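Local coordinates for putative NADPH:quinone reductase (PDB 3GMS), which probably reduces quinones with NADPH, pairing a GroES-like catalytic domain with a Rossmann-type nucleotide-binding domain of the medium-chain dehydrogenase/reductase kind, at residues K6-H11 with L20-K25; V37-R42 with E101-S106; L91-E96 with F109-P114; L140-N145 with A214-D219; N145-V150 with R171-T176. One frame throughout, in Å; residues are numbered along the deposited sequence.

Contact 1 (K6-H11 with L20-K25); sequences KLIQFH and LQVEYK
The carboxylate of E23 draws in Q9 from the facing antiparallel strand and H11 from the loop just after it. H11 meets it tip to tip, with ring and carboxylate only 25° apart: H11 NE2 gives a 2.6 Å bond to the syn lone pair of E23 OE2. Q9 crosses E23 at about a right angle, its amide turned 67° from the carboxylate, and Q9 NE2 bonds E23 OE1 at 2.7 Å. One donor on each oxygen should fix the carboxylate's rotation and probably favour its charged form. On the sheet face away from E23, K6 and Y24 lie side by side, K6 CE 3.5 Å from Y24 OH, and I8 CD1 packs 3.7 Å from V22 CG2. Paired backbone bonds join L7 to E23 and Q9 to Q21. Strand 4-10 and strand 20-26 form a two-stranded sheet of their own; backbone hydrogen bonds tie K6 to E101 and I8 to W99, while F10 packs on L62 and N64.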
# COMPACT_ATOMS: atom_id res chain seq x y z
N LYS A 6 16.68 16.76 -9.51
CA LYS A 6 15.99 16.08 -10.57
C LYS A 6 14.60 15.66 -10.05
O LYS A 6 14.44 15.42 -8.85
CB LYS A 6 16.78 14.84 -10.98
CG LYS A 6 16.27 14.18 -12.25
CD LYS A 6 17.06 12.91 -12.57
CE LYS A 6 18.57 13.19 -12.68
NZ LYS A 6 19.18 12.21 -13.62
N LEU A 7 13.64 15.53 -10.95
CA LEU A 7 12.28 15.12 -10.54
C LEU A 7 11.57 14.48 -11.69
O LEU A 7 11.86 14.81 -12.84
CB LEU A 7 11.44 16.30 -10.08
CG LEU A 7 11.01 17.37 -11.09
CD1 LEU A 7 9.61 17.94 -10.78
CD2 LEU A 7 12.02 18.49 -11.07
N ILE A 8 10.65 13.57 -11.38
CA ILE A 8 9.73 13.05 -12.39
C ILE A 8 8.40 13.78 -12.19
O ILE A 8 7.90 13.87 -11.07
CB ILE A 8 9.48 11.52 -12.22
CG1 ILE A 8 10.81 10.74 -12.23
CG2 ILE A 8 8.53 11.02 -13.28
CD1 ILE A 8 11.69 11.01 -13.43
N GLN A 9 7.83 14.30 -13.28
CA GLN A 9 6.63 15.11 -13.26
C GLN A 9 5.74 14.72 -14.44
O GLN A 9 6.26 14.25 -15.46
CB GLN A 9 7.07 16.58 -13.43
CG GLN A 9 6.03 17.57 -13.22
CD GLN A 9 6.55 18.83 -12.55
OE1 GLN A 9 6.24 19.09 -11.40
NE2 GLN A 9 7.33 19.63 -13.27
N PHE A 10 4.42 14.88 -14.29
CA PHE A 10 3.48 14.85 -15.42
C PHE A 10 2.65 16.12 -15.38
O PHE A 10 2.26 16.59 -14.32
CB PHE A 10 2.56 13.62 -15.44
CG PHE A 10 1.80 13.38 -14.15
CD1 PHE A 10 0.45 13.66 -14.07
CD2 PHE A 10 2.44 12.82 -13.03
CE1 PHE A 10 -0.27 13.44 -12.88
CE2 PHE A 10 1.74 12.60 -11.84
CZ PHE A 10 0.39 12.89 -11.77
N HIS A 11 2.39 16.65 -16.57
CA HIS A 11 1.68 17.93 -16.72
C HIS A 11 0.24 17.70 -17.16
O HIS A 11 -0.58 18.60 -17.05
CB HIS A 11 2.41 18.83 -17.71
CG HIS A 11 3.79 19.20 -17.28
ND1 HIS A 11 4.10 20.42 -16.72
CD2 HIS A 11 4.95 18.50 -17.34
CE1 HIS A 11 5.38 20.45 -16.43
NE2 HIS A 11 5.92 19.30 -16.81
N LEU A 20 4.80 11.01 -18.31
CA LEU A 20 5.89 11.18 -17.36
C LEU A 20 7.10 11.85 -18.02
O LEU A 20 7.51 11.45 -19.11
CB LEU A 20 6.29 9.84 -16.72
CG LEU A 20 5.26 9.21 -15.78
CD1 LEU A 20 5.67 7.86 -15.31
CD2 LEU A 20 4.99 10.13 -14.58
N GLN A 21 7.64 12.87 -17.37
CA GLN A 21 8.84 13.55 -17.89
C GLN A 21 9.94 13.62 -16.84
O GLN A 21 9.66 13.76 -15.64
CB GLN A 21 8.53 14.99 -18.32
CG GLN A 21 7.33 15.13 -19.22
CD GLN A 21 7.32 16.45 -19.98
OE1 GLN A 21 7.10 16.47 -21.19
NE2 GLN A 21 7.57 17.56 -19.27
N VAL A 22 11.19 13.52 -17.29
CA VAL A 22 12.32 13.72 -16.40
C VAL A 22 12.73 15.19 -16.49
O VAL A 22 13.02 15.67 -17.60
CB VAL A 22 13.51 12.82 -16.80
CG1 VAL A 22 14.69 13.10 -15.90
CG2 VAL A 22 13.12 11.35 -16.80
N GLU A 23 12.75 15.91 -15.36
CA GLU A 23 12.99 17.35 -15.35
C GLU A 23 13.89 17.75 -14.19
O GLU A 23 14.25 16.92 -13.37
CB GLU A 23 11.65 18.13 -15.26
CG GLU A 23 10.65 17.89 -16.43
CD GLU A 23 9.28 18.54 -16.21
OE1 GLU A 23 9.15 19.38 -15.31
OE2 GLU A 23 8.32 18.20 -16.92
N TYR A 24 14.24 19.04 -14.11
CA TYR A 24 15.08 19.56 -13.05
C TYR A 24 14.44 20.81 -12.51
O TYR A 24 13.75 21.53 -13.25
CB TYR A 24 16.47 19.92 -13.58
CG TYR A 24 17.29 18.74 -14.02
CD1 TYR A 24 18.12 18.08 -13.11
CD2 TYR A 24 17.24 18.29 -15.34
CE1 TYR A 24 18.88 16.99 -13.49
CE2 TYR A 24 17.98 17.20 -15.74
CZ TYR A 24 18.80 16.56 -14.81
OH TYR A 24 19.55 15.48 -15.19
N LYS A 25 14.63 21.07 -11.23
CA LYS A 25 14.06 22.27 -10.62
C LYS A 25 15.08 22.91 -9.71
O LYS A 25 15.92 22.22 -9.12
CB LYS A 25 12.79 21.96 -9.82
CG LYS A 25 13.04 21.22 -8.47
CD LYS A 25 11.74 20.71 -7.83
CE LYS A 25 11.94 20.26 -6.36
NZ LYS A 25 10.71 19.55 -5.87

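Contact 2 (V37-R42 with E101-S106); sequences VRMLVR and EYVKTS
M39 and V103 make the closest side-chain contact between these strands: M39 CG sits 3.5 Å from V103 CG2, tighter than usual for two carbons. The bend at chi2 (-50°) puts the sulfur beside the same methyl, with M39 SD 3.7 Å from V103 CG2. On the opposite sheet face Y102 lies beside R38, with Y102 CE1 4.0 Å from R38 CB, and the CG of its own neighbour E101 lies over one face of the ring, toward the rim.

Between them the backbones pair antiparallel. V37 and V103 form a hydrogen-bonded pair through two 2.9 Å bonds, V37 N to V103 O and V103 N to V37 O, and M39 N adds a 3.0 Å bond to E101 O. That carbonyl also accepts from a water, which donates a second bond to M39 O and so bridges the strands where they begin to part.

This is strand pairing inside the GroES-like beta domain. Strand 34-43 is also paired with strand 71-77, where L40 and V41 both face V71 in a classic beta bulge.

Further out, P92 packs against V37, M39 and V103, and F36 stacks on Y102. The guanidinium of R42, edge-on to E101 CA, is held by the carbonyls of T98, Q100 and L329.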
# COMPACT_ATOMS: atom_id res chain seq x y z
N VAL A 37 15.05 15.81 2.29
CA VAL A 37 15.58 14.47 2.34
C VAL A 37 16.08 14.05 0.95
O VAL A 37 15.33 14.16 -0.05
CB VAL A 37 14.44 13.50 2.81
CG1 VAL A 37 14.92 12.05 2.76
CG2 VAL A 37 13.99 13.87 4.25
N ARG A 38 17.34 13.63 0.86
CA ARG A 38 17.87 13.10 -0.41
C ARG A 38 17.43 11.63 -0.52
O ARG A 38 17.86 10.81 0.29
CB ARG A 38 19.41 13.21 -0.46
CG ARG A 38 20.05 12.51 -1.70
CD ARG A 38 21.61 12.60 -1.73
NE ARG A 38 22.20 12.29 -0.41
CZ ARG A 38 22.57 11.08 0.00
NH1 ARG A 38 22.43 10.02 -0.79
NH2 ARG A 38 23.08 10.94 1.22
N MET A 39 16.58 11.31 -1.50
CA MET A 39 16.01 9.94 -1.66
C MET A 39 17.04 8.90 -2.11
O MET A 39 17.94 9.19 -2.92
CB MET A 39 14.85 9.97 -2.64
CG MET A 39 13.62 10.83 -2.16
SD MET A 39 13.04 10.48 -0.48
CE MET A 39 12.25 8.86 -0.84
N LEU A 40 16.89 7.67 -1.59
CA LEU A 40 17.74 6.56 -1.96
C LEU A 40 16.93 5.65 -2.83
O LEU A 40 17.33 5.36 -3.96
CB LEU A 40 18.20 5.80 -0.72
CG LEU A 40 19.06 6.64 0.23
CD1 LEU A 40 19.20 5.95 1.59
CD2 LEU A 40 20.46 6.82 -0.37
N VAL A 41 15.73 5.27 -2.35
CA VAL A 41 14.98 4.17 -3.00
C VAL A 41 13.48 4.45 -2.85
O VAL A 41 13.01 4.78 -1.77
CB VAL A 41 15.28 2.80 -2.36
CG1 VAL A 41 14.39 1.67 -2.95
CG2 VAL A 41 16.77 2.44 -2.45
N ARG A 42 12.73 4.32 -3.95
CA ARG A 42 11.24 4.28 -3.81
C ARG A 42 10.72 3.08 -4.59
O ARG A 42 11.25 2.80 -5.68
CB ARG A 42 10.52 5.52 -4.40
CG ARG A 42 11.28 6.83 -4.30
CD ARG A 42 12.18 7.00 -5.51
NE ARG A 42 12.96 8.25 -5.57
CZ ARG A 42 14.24 8.33 -5.94
NH1 ARG A 42 14.97 7.25 -6.22
NH2 ARG A 42 14.83 9.53 -5.98
N GLU A 101 14.66 13.62 -6.65
CA GLU A 101 15.96 13.52 -6.04
C GLU A 101 15.86 13.93 -4.58
O GLU A 101 16.46 13.29 -3.71
CB GLU A 101 16.94 14.43 -6.79
CG GLU A 101 18.38 14.38 -6.29
CD GLU A 101 19.35 15.11 -7.21
OE1 GLU A 101 18.94 15.65 -8.28
OE2 GLU A 101 20.55 15.09 -6.85
N TYR A 102 15.14 15.02 -4.33
CA TYR A 102 14.97 15.55 -2.99
C TYR A 102 13.51 15.73 -2.65
O TYR A 102 12.75 16.33 -3.42
CB TYR A 102 15.61 16.94 -2.88
CG TYR A 102 17.09 16.99 -3.21
CD1 TYR A 102 18.04 16.58 -2.28
CD2 TYR A 102 17.53 17.47 -4.44
CE1 TYR A 102 19.41 16.64 -2.55
CE2 TYR A 102 18.90 17.55 -4.74
CZ TYR A 102 19.83 17.13 -3.79
OH TYR A 102 21.17 17.20 -4.02
N VAL A 103 13.12 15.31 -1.44
CA VAL A 103 11.72 15.37 -1.00
C VAL A 103 11.62 16.14 0.31
O VAL A 103 12.40 15.89 1.22
CB VAL A 103 11.16 13.93 -0.78
CG1 VAL A 103 9.77 13.97 -0.08
CG2 VAL A 103 11.11 13.21 -2.12
N LYS A 104 10.68 17.07 0.38
CA LYS A 104 10.35 17.75 1.65
C LYS A 104 9.02 17.32 2.19
O LYS A 104 8.09 17.07 1.41
CB LYS A 104 10.30 19.26 1.45
CG LYS A 104 11.57 19.84 0.86
CD LYS A 104 11.62 21.36 1.06
CE LYS A 104 10.56 22.09 0.28
NZ LYS A 104 10.52 21.58 -1.11
N THR A 105 8.91 17.29 3.52
CA THR A 105 7.65 17.07 4.17
C THR A 105 7.75 17.70 5.56
O THR A 105 8.86 18.07 6.00
CB THR A 105 7.31 15.54 4.33
OG1 THR A 105 5.97 15.42 4.85
CG2 THR A 105 8.29 14.86 5.32
N SER A 106 6.63 17.81 6.24
CA SER A 106 6.60 18.30 7.62
C SER A 106 7.37 17.35 8.56
O SER A 106 7.27 16.10 8.44
CB SER A 106 5.15 18.47 8.09
OG SER A 106 5.08 18.53 9.51
O HOH W 1 18.14 11.39 -4.62

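Contact 3 (L91-E96 with F109-P114); sequences LPLRGE and FVVPIP
R94 lays its guanidinium flat over the ring of F109 in a cation-pi stack, planes 17° apart and centres 3.9 Å apart, at the partly exposed end of the contact. R94 CZ comes within 3.5 Å of F109 CE1, while R94 CD makes a CH-pi contact with the same ring. The bend at chi3 (55°) turns NE over the ring.

The other end is buried and apolar. L91 CG sits 3.8 Å from I113 CD1, the two side chains crossing at about a right angle, and L91 CB is 4.0 Å from V111 CB. L93 CD1 touches V111 CG2, and L93 also leans on W280 and F284 of helix 277-292. At this buried end L91 and V111 also form an antiparallel hydrogen-bonded pair, L91 N to V111 O at 2.8 Å, linking strand 89-92 to strand 110-112 of the GroES-like domain.

W280 makes a further cation-pi contact with R94, so the positive charge is probably steadied largely by the two aromatic rings, its ion pair with D273 being long and weak.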
# COMPACT_ATOMS: atom_id res chain seq x y z
N LEU A 91 11.69 7.84 6.37
CA LEU A 91 10.66 7.91 5.31
C LEU A 91 10.05 9.31 5.31
O LEU A 91 9.41 9.70 6.30
CB LEU A 91 9.56 6.87 5.52
CG LEU A 91 10.01 5.46 5.93
CD1 LEU A 91 8.76 4.57 6.18
CD2 LEU A 91 10.99 4.81 4.91
N PRO A 92 10.25 10.08 4.23
CA PRO A 92 9.63 11.43 4.27
C PRO A 92 8.19 11.44 3.69
O PRO A 92 7.99 11.71 2.50
CB PRO A 92 10.58 12.24 3.43
CG PRO A 92 11.13 11.27 2.39
CD PRO A 92 11.16 9.91 3.06
N LEU A 93 7.22 11.09 4.52
CA LEU A 93 5.87 10.76 4.01
C LEU A 93 4.94 11.95 4.15
O LEU A 93 5.25 12.90 4.86
CB LEU A 93 5.34 9.52 4.73
CG LEU A 93 6.26 8.30 4.76
CD1 LEU A 93 5.69 7.13 5.57
CD2 LEU A 93 6.57 7.82 3.30
N ARG A 94 3.81 11.91 3.43
CA ARG A 94 2.72 12.91 3.53
C ARG A 94 3.19 14.31 3.21
O ARG A 94 2.71 15.30 3.82
CB ARG A 94 2.06 12.84 4.92
CG ARG A 94 1.52 11.47 5.26
CD ARG A 94 0.93 11.31 6.67
NE ARG A 94 -0.13 12.29 6.96
CZ ARG A 94 -0.78 12.31 8.12
NH1 ARG A 94 -0.53 11.38 9.04
NH2 ARG A 94 -1.69 13.25 8.36
N GLY A 95 4.13 14.41 2.29
CA GLY A 95 4.64 15.70 1.82
C GLY A 95 4.66 15.64 0.31
O GLY A 95 3.65 15.28 -0.34
N GLU A 96 5.80 15.98 -0.27
CA GLU A 96 5.94 15.98 -1.71
C GLU A 96 6.00 14.59 -2.31
O GLU A 96 6.31 13.62 -1.63
CB GLU A 96 7.20 16.73 -2.14
CG GLU A 96 7.14 18.20 -1.75
CD GLU A 96 8.43 18.91 -2.07
OE1 GLU A 96 9.51 18.31 -1.92
OE2 GLU A 96 8.33 20.09 -2.48
N PHE A 109 5.74 14.11 10.08
CA PHE A 109 5.45 12.89 9.33
C PHE A 109 6.71 12.20 8.84
O PHE A 109 6.65 11.31 7.99
CB PHE A 109 4.55 13.22 8.14
CG PHE A 109 3.32 13.99 8.53
CD1 PHE A 109 2.53 13.55 9.59
CD2 PHE A 109 2.98 15.17 7.85
CE1 PHE A 109 1.38 14.28 10.00
CE2 PHE A 109 1.84 15.89 8.25
CZ PHE A 109 1.05 15.44 9.32
N VAL A 110 7.86 12.64 9.34
CA VAL A 110 9.11 11.97 9.07
C VAL A 110 9.24 10.71 9.94
O VAL A 110 9.20 10.78 11.17
CB VAL A 110 10.30 12.96 9.30
CG1 VAL A 110 11.59 12.22 9.24
CG2 VAL A 110 10.28 14.08 8.24
N VAL A 111 9.37 9.54 9.33
CA VAL A 111 9.50 8.29 10.07
C VAL A 111 10.96 7.82 10.15
O VAL A 111 11.54 7.42 9.13
CB VAL A 111 8.65 7.14 9.41
CG1 VAL A 111 8.76 5.87 10.19
CG2 VAL A 111 7.17 7.58 9.23
N PRO A 112 11.55 7.83 11.36
CA PRO A 112 12.93 7.35 11.52
C PRO A 112 13.03 5.87 11.22
O PRO A 112 12.16 5.12 11.63
CB PRO A 112 13.19 7.56 13.03
CG PRO A 112 12.23 8.64 13.44
CD PRO A 112 10.97 8.32 12.63
N ILE A 113 14.09 5.45 10.52
CA ILE A 113 14.32 4.04 10.21
C ILE A 113 15.62 3.58 10.92
O ILE A 113 16.64 4.24 10.81
CB ILE A 113 14.47 3.82 8.70
CG1 ILE A 113 13.15 4.20 8.02
CG2 ILE A 113 14.85 2.36 8.42
CD1 ILE A 113 11.96 3.23 8.29
N PRO A 114 15.56 2.46 11.65
CA PRO A 114 16.75 1.98 12.39
C PRO A 114 17.76 1.32 11.46
O PRO A 114 17.40 0.89 10.37
CB PRO A 114 16.15 0.95 13.37
CG PRO A 114 14.96 0.42 12.67
CD PRO A 114 14.39 1.59 11.87

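Contact 4 (L140-N145 with A214-D219); sequences LNLQRN and ADAAID
L140 and A216 mark the nearest approach of the two backbones, their CA atoms still 7.3 Å apart, and the chain directions over the touching parts differ by 129°, so a loop rests on a strand through side chains alone.

L140 carries most of the contact. Its CG stands anti to the carbonyl carbon (chi1 -60°); beyond it CD1 reaches both I218 and A216, and CD2 adds to the contact with A216. L140 CD1 meets I218 CD1 at 3.7 Å, the side chains crossing obliquely, and also lies 3.9 Å from A216 CB; L140 CD2 is 4.0 Å from that same A216 CB. From further along the loop L142 brings its CD2 to 3.9 Å from A216 CB. A216 CB is thus shared by both leucines, while I218 meets L140. These are ordinary van der Waals distances between methyl groups.

The loop has its own brace away from the strand: Q143 NE2 donates to N141 O at 3.0 Å, from above the carbonyl plane. D215, where the strand turns a corner, sends its carboxylate to R234 and to the backbone N of V147.

In the fold, residues 140-145 connect helix 127-139 to strand 147-150 of the Rossmann-type domain. L140 and A216 both also touch L148 of that strand, L140 extends to H238 on strand 237-241, and L142 packs on F170, so the two leucines pack on side chains of three neighbouring strands of the parallel sheet.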
# COMPACT_ATOMS: atom_id res chain seq x y z
N LEU A 140 -11.67 -3.13 10.91
CA LEU A 140 -12.41 -4.37 11.15
C LEU A 140 -12.29 -4.83 12.61
O LEU A 140 -13.15 -5.58 13.08
CB LEU A 140 -11.94 -5.49 10.22
CG LEU A 140 -12.07 -5.29 8.71
CD1 LEU A 140 -11.33 -6.44 8.01
CD2 LEU A 140 -13.53 -5.22 8.22
N ASN A 141 -11.24 -4.39 13.29
CA ASN A 141 -10.93 -4.82 14.65
C ASN A 141 -11.15 -6.33 14.84
O ASN A 141 -12.01 -6.76 15.64
CB ASN A 141 -11.77 -4.04 15.67
CG ASN A 141 -11.34 -4.31 17.08
OD1 ASN A 141 -10.22 -4.79 17.33
ND2 ASN A 141 -12.22 -4.01 18.03
N LEU A 142 -10.39 -7.11 14.08
CA LEU A 142 -10.56 -8.56 14.05
C LEU A 142 -10.23 -9.16 15.40
O LEU A 142 -9.26 -8.79 16.06
CB LEU A 142 -9.71 -9.21 12.96
CG LEU A 142 -10.04 -8.83 11.50
CD1 LEU A 142 -8.84 -9.26 10.62
CD2 LEU A 142 -11.38 -9.42 11.02
N GLN A 143 -11.03 -10.16 15.76
CA GLN A 143 -10.88 -10.85 17.03
C GLN A 143 -10.24 -12.20 16.81
O GLN A 143 -10.24 -12.71 15.69
CB GLN A 143 -12.27 -11.03 17.70
CG GLN A 143 -12.93 -9.71 18.14
CD GLN A 143 -12.01 -8.83 18.99
OE1 GLN A 143 -11.58 -9.21 20.08
NE2 GLN A 143 -11.72 -7.63 18.49
N ARG A 144 -9.68 -12.76 17.87
CA ARG A 144 -9.11 -14.11 17.80
C ARG A 144 -10.07 -15.09 17.10
O ARG A 144 -11.26 -15.15 17.41
CB ARG A 144 -8.72 -14.60 19.21
CG ARG A 144 -8.17 -16.05 19.25
CD ARG A 144 -7.75 -16.49 20.68
NE ARG A 144 -6.49 -15.86 21.10
CZ ARG A 144 -5.27 -16.30 20.77
NH1 ARG A 144 -4.21 -15.64 21.20
NH2 ARG A 144 -5.11 -17.38 20.01
N ASN A 145 -9.56 -15.80 16.11
CA ASN A 145 -10.31 -16.80 15.34
C ASN A 145 -11.35 -16.28 14.34
O ASN A 145 -12.05 -17.07 13.70
CB ASN A 145 -10.90 -17.87 16.27
CG ASN A 145 -9.82 -18.63 17.02
OD1 ASN A 145 -8.76 -18.95 16.46
ND2 ASN A 145 -10.07 -18.90 18.28
N ALA A 214 -18.07 -16.08 6.37
CA ALA A 214 -16.94 -15.46 7.03
C ALA A 214 -17.38 -14.25 7.84
O ALA A 214 -18.49 -13.76 7.65
CB ALA A 214 -15.91 -15.02 5.97
N ASP A 215 -16.48 -13.78 8.71
CA ASP A 215 -16.73 -12.65 9.58
C ASP A 215 -16.49 -11.31 8.91
O ASP A 215 -17.22 -10.36 9.19
CB ASP A 215 -15.90 -12.74 10.84
CG ASP A 215 -16.24 -13.98 11.65
OD1 ASP A 215 -17.38 -14.06 12.17
OD2 ASP A 215 -15.39 -14.89 11.72
N ALA A 216 -15.47 -11.23 8.05
CA ALA A 216 -15.11 -9.98 7.40
C ALA A 216 -14.51 -10.26 6.02
O ALA A 216 -14.03 -11.38 5.74
CB ALA A 216 -14.13 -9.20 8.26
N ALA A 217 -14.56 -9.26 5.14
CA ALA A 217 -13.99 -9.40 3.81
C ALA A 217 -13.35 -8.10 3.36
O ALA A 217 -13.86 -7.01 3.69
CB ALA A 217 -15.02 -9.84 2.81
N ILE A 218 -12.23 -8.23 2.65
CA ILE A 218 -11.53 -7.06 2.09
C ILE A 218 -11.48 -7.25 0.59
O ILE A 218 -10.84 -8.20 0.10
CB ILE A 218 -10.13 -6.86 2.75
CG1 ILE A 218 -10.34 -6.61 4.25
CG2 ILE A 218 -9.39 -5.67 2.06
CD1 ILE A 218 -9.07 -6.28 5.05
N ASP A 219 -12.17 -6.35 -0.11
CA ASP A 219 -12.28 -6.36 -1.57
C ASP A 219 -11.36 -5.31 -2.22
O ASP A 219 -11.43 -4.11 -1.88
CB ASP A 219 -13.74 -6.14 -1.94
CG ASP A 219 -13.99 -5.99 -3.44
OD1 ASP A 219 -13.34 -6.67 -4.26
OD2 ASP A 219 -14.89 -5.21 -3.79

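Contact 5 (N145-V150 with R171-T176); sequences NDVLLV and RLIAVT
I173 and L149 lie side by side on one face of this parallel strand pair, pointing the same way, and I173 can be followed outward. Its CB is 3.7 Å from L149 CD2 and 3.9 Å from L148 O. At the branch, I173 CG2 stays close to L149 CD2, while CG1, anti to the carbonyl carbon (chi1 -58°), carries the chain on to CD1. That terminal methyl touches two residues of the other strand, 3.5 Å from V147 CG1 and 4.0 Å from L149 CD2. Beyond the pair, the same side chain packs on I194 and on L208 of helix 201-208.

On the other face V150 and L172 cross at about a right angle, and V150 CG2 presses to 3.5 Å from L172 CD1, a tight carbon pair. The chi2 of L172 (76°) places CD1 against that methyl.

Five backbone bonds hold the strands in register, from R171 N to D146 O at 2.8 Å through to V175 N to V150 O at 2.9 Å. R171 NH1 hydrogen-bonds L208 O.

With helix 156-168 making the connection, strands 147-150 and 171-176 form a beta-alpha-beta crossover, the first such unit of the six-stranded parallel sheet with order 3-2-1-4-5-6. That is the Rossmann fold, which in this family binds the nicotinamide adenine dinucleotide cofactor, here presumably NADPH.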
# COMPACT_ATOMS: atom_id res chain seq x y z
N ASN A 145 -9.56 -15.80 16.11
CA ASN A 145 -10.31 -16.80 15.34
C ASN A 145 -11.35 -16.28 14.34
O ASN A 145 -12.05 -17.07 13.70
CB ASN A 145 -10.90 -17.87 16.27
CG ASN A 145 -9.82 -18.63 17.02
OD1 ASN A 145 -8.76 -18.95 16.46
ND2 ASN A 145 -10.07 -18.90 18.28
N ASP A 146 -11.45 -14.96 14.16
CA ASP A 146 -12.33 -14.47 13.11
C ASP A 146 -11.85 -15.01 11.78
O ASP A 146 -10.64 -15.27 11.59
CB ASP A 146 -12.40 -12.93 13.03
CG ASP A 146 -13.29 -12.30 14.11
OD1 ASP A 146 -14.14 -13.00 14.71
OD2 ASP A 146 -13.14 -11.07 14.34
N VAL A 147 -12.79 -15.13 10.86
CA VAL A 147 -12.51 -15.55 9.50
C VAL A 147 -12.56 -14.35 8.54
O VAL A 147 -13.62 -13.73 8.35
CB VAL A 147 -13.49 -16.59 9.08
CG1 VAL A 147 -13.15 -17.09 7.72
CG2 VAL A 147 -13.49 -17.71 10.11
N LEU A 148 -11.39 -14.04 7.96
CA LEU A 148 -11.23 -12.90 7.03
C LEU A 148 -11.07 -13.42 5.61
O LEU A 148 -10.27 -14.35 5.39
CB LEU A 148 -9.99 -12.07 7.42
CG LEU A 148 -9.68 -10.92 6.47
CD1 LEU A 148 -10.78 -9.89 6.60
CD2 LEU A 148 -8.30 -10.30 6.78
N LEU A 149 -11.84 -12.87 4.67
CA LEU A 149 -11.65 -13.10 3.22
C LEU A 149 -10.89 -11.91 2.63
O LEU A 149 -11.23 -10.75 2.92
CB LEU A 149 -12.98 -13.17 2.51
CG LEU A 149 -14.04 -14.15 3.09
CD1 LEU A 149 -15.30 -14.14 2.25
CD2 LEU A 149 -13.46 -15.59 3.16
N VAL A 150 -9.89 -12.20 1.79
CA VAL A 150 -9.16 -11.14 1.06
C VAL A 150 -9.01 -11.59 -0.39
O VAL A 150 -8.37 -12.62 -0.66
CB VAL A 150 -7.77 -10.90 1.67
CG1 VAL A 150 -7.03 -9.78 0.86
CG2 VAL A 150 -7.88 -10.48 3.16
N ARG A 171 -8.10 -16.22 11.11
CA ARG A 171 -8.04 -17.21 10.06
C ARG A 171 -8.21 -16.49 8.73
O ARG A 171 -9.25 -15.85 8.50
CB ARG A 171 -9.15 -18.26 10.31
CG ARG A 171 -9.14 -19.41 9.33
CD ARG A 171 -10.21 -20.49 9.66
NE ARG A 171 -10.14 -21.57 8.68
CZ ARG A 171 -11.21 -22.22 8.20
NH1 ARG A 171 -12.43 -21.87 8.62
NH2 ARG A 171 -11.06 -23.19 7.29
N LEU A 172 -7.19 -16.55 7.87
CA LEU A 172 -7.31 -15.96 6.55
C LEU A 172 -7.68 -16.95 5.47
O LEU A 172 -7.00 -17.96 5.26
CB LEU A 172 -6.00 -15.24 6.13
CG LEU A 172 -5.98 -14.78 4.66
CD1 LEU A 172 -6.85 -13.52 4.46
CD2 LEU A 172 -4.56 -14.50 4.19
N ILE A 173 -8.75 -16.64 4.78
CA ILE A 173 -9.04 -17.29 3.53
C ILE A 173 -8.64 -16.38 2.37
O ILE A 173 -9.32 -15.39 2.03
CB ILE A 173 -10.54 -17.78 3.46
CG1 ILE A 173 -10.85 -18.75 4.61
CG2 ILE A 173 -10.82 -18.38 2.03
CD1 ILE A 173 -12.37 -18.98 4.87
N ALA A 174 -7.51 -16.72 1.74
CA ALA A 174 -7.03 -16.01 0.55
C ALA A 174 -7.83 -16.38 -0.67
O ALA A 174 -8.04 -17.58 -0.94
CB ALA A 174 -5.53 -16.34 0.30
N VAL A 175 -8.26 -15.38 -1.41
CA VAL A 175 -8.94 -15.55 -2.70
C VAL A 175 -8.06 -14.98 -3.80
O VAL A 175 -7.73 -13.78 -3.79
CB VAL A 175 -10.34 -14.87 -2.70
CG1 VAL A 175 -11.07 -15.09 -4.03
CG2 VAL A 175 -11.18 -15.38 -1.55
N THR A 176 -7.70 -15.83 -4.76
CA THR A 176 -6.77 -15.47 -5.83
C THR A 176 -7.36 -15.80 -7.20
O THR A 176 -8.27 -16.65 -7.32
CB THR A 176 -5.42 -16.25 -5.69
OG1 THR A 176 -5.68 -17.67 -5.77
CG2 THR A 176 -4.70 -15.94 -4.38

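Contacts 1, 2 and 3 belong to one half of the molecule and contacts 4 and 5 to the other; the centres of contacts 2 and 5 lie about 36 Å apart, with nearest atoms about 23 Å apart. Contact 1 is tied to contact 2 by K6 N to E101 OE1 at 2.8 Å. Contacts 2 and 3, centres 9 Å apart, share a sheet and are stitched by T105 OG1 to L93 O at 2.6 Å and by the K104-E96 salt bridge. Contact 5 is nested within the loop closed by contact 4, about 8 Å between centres, with I218 N 2.7 Å from L149 O. In relatives the active site lies in the cleft between the two halves.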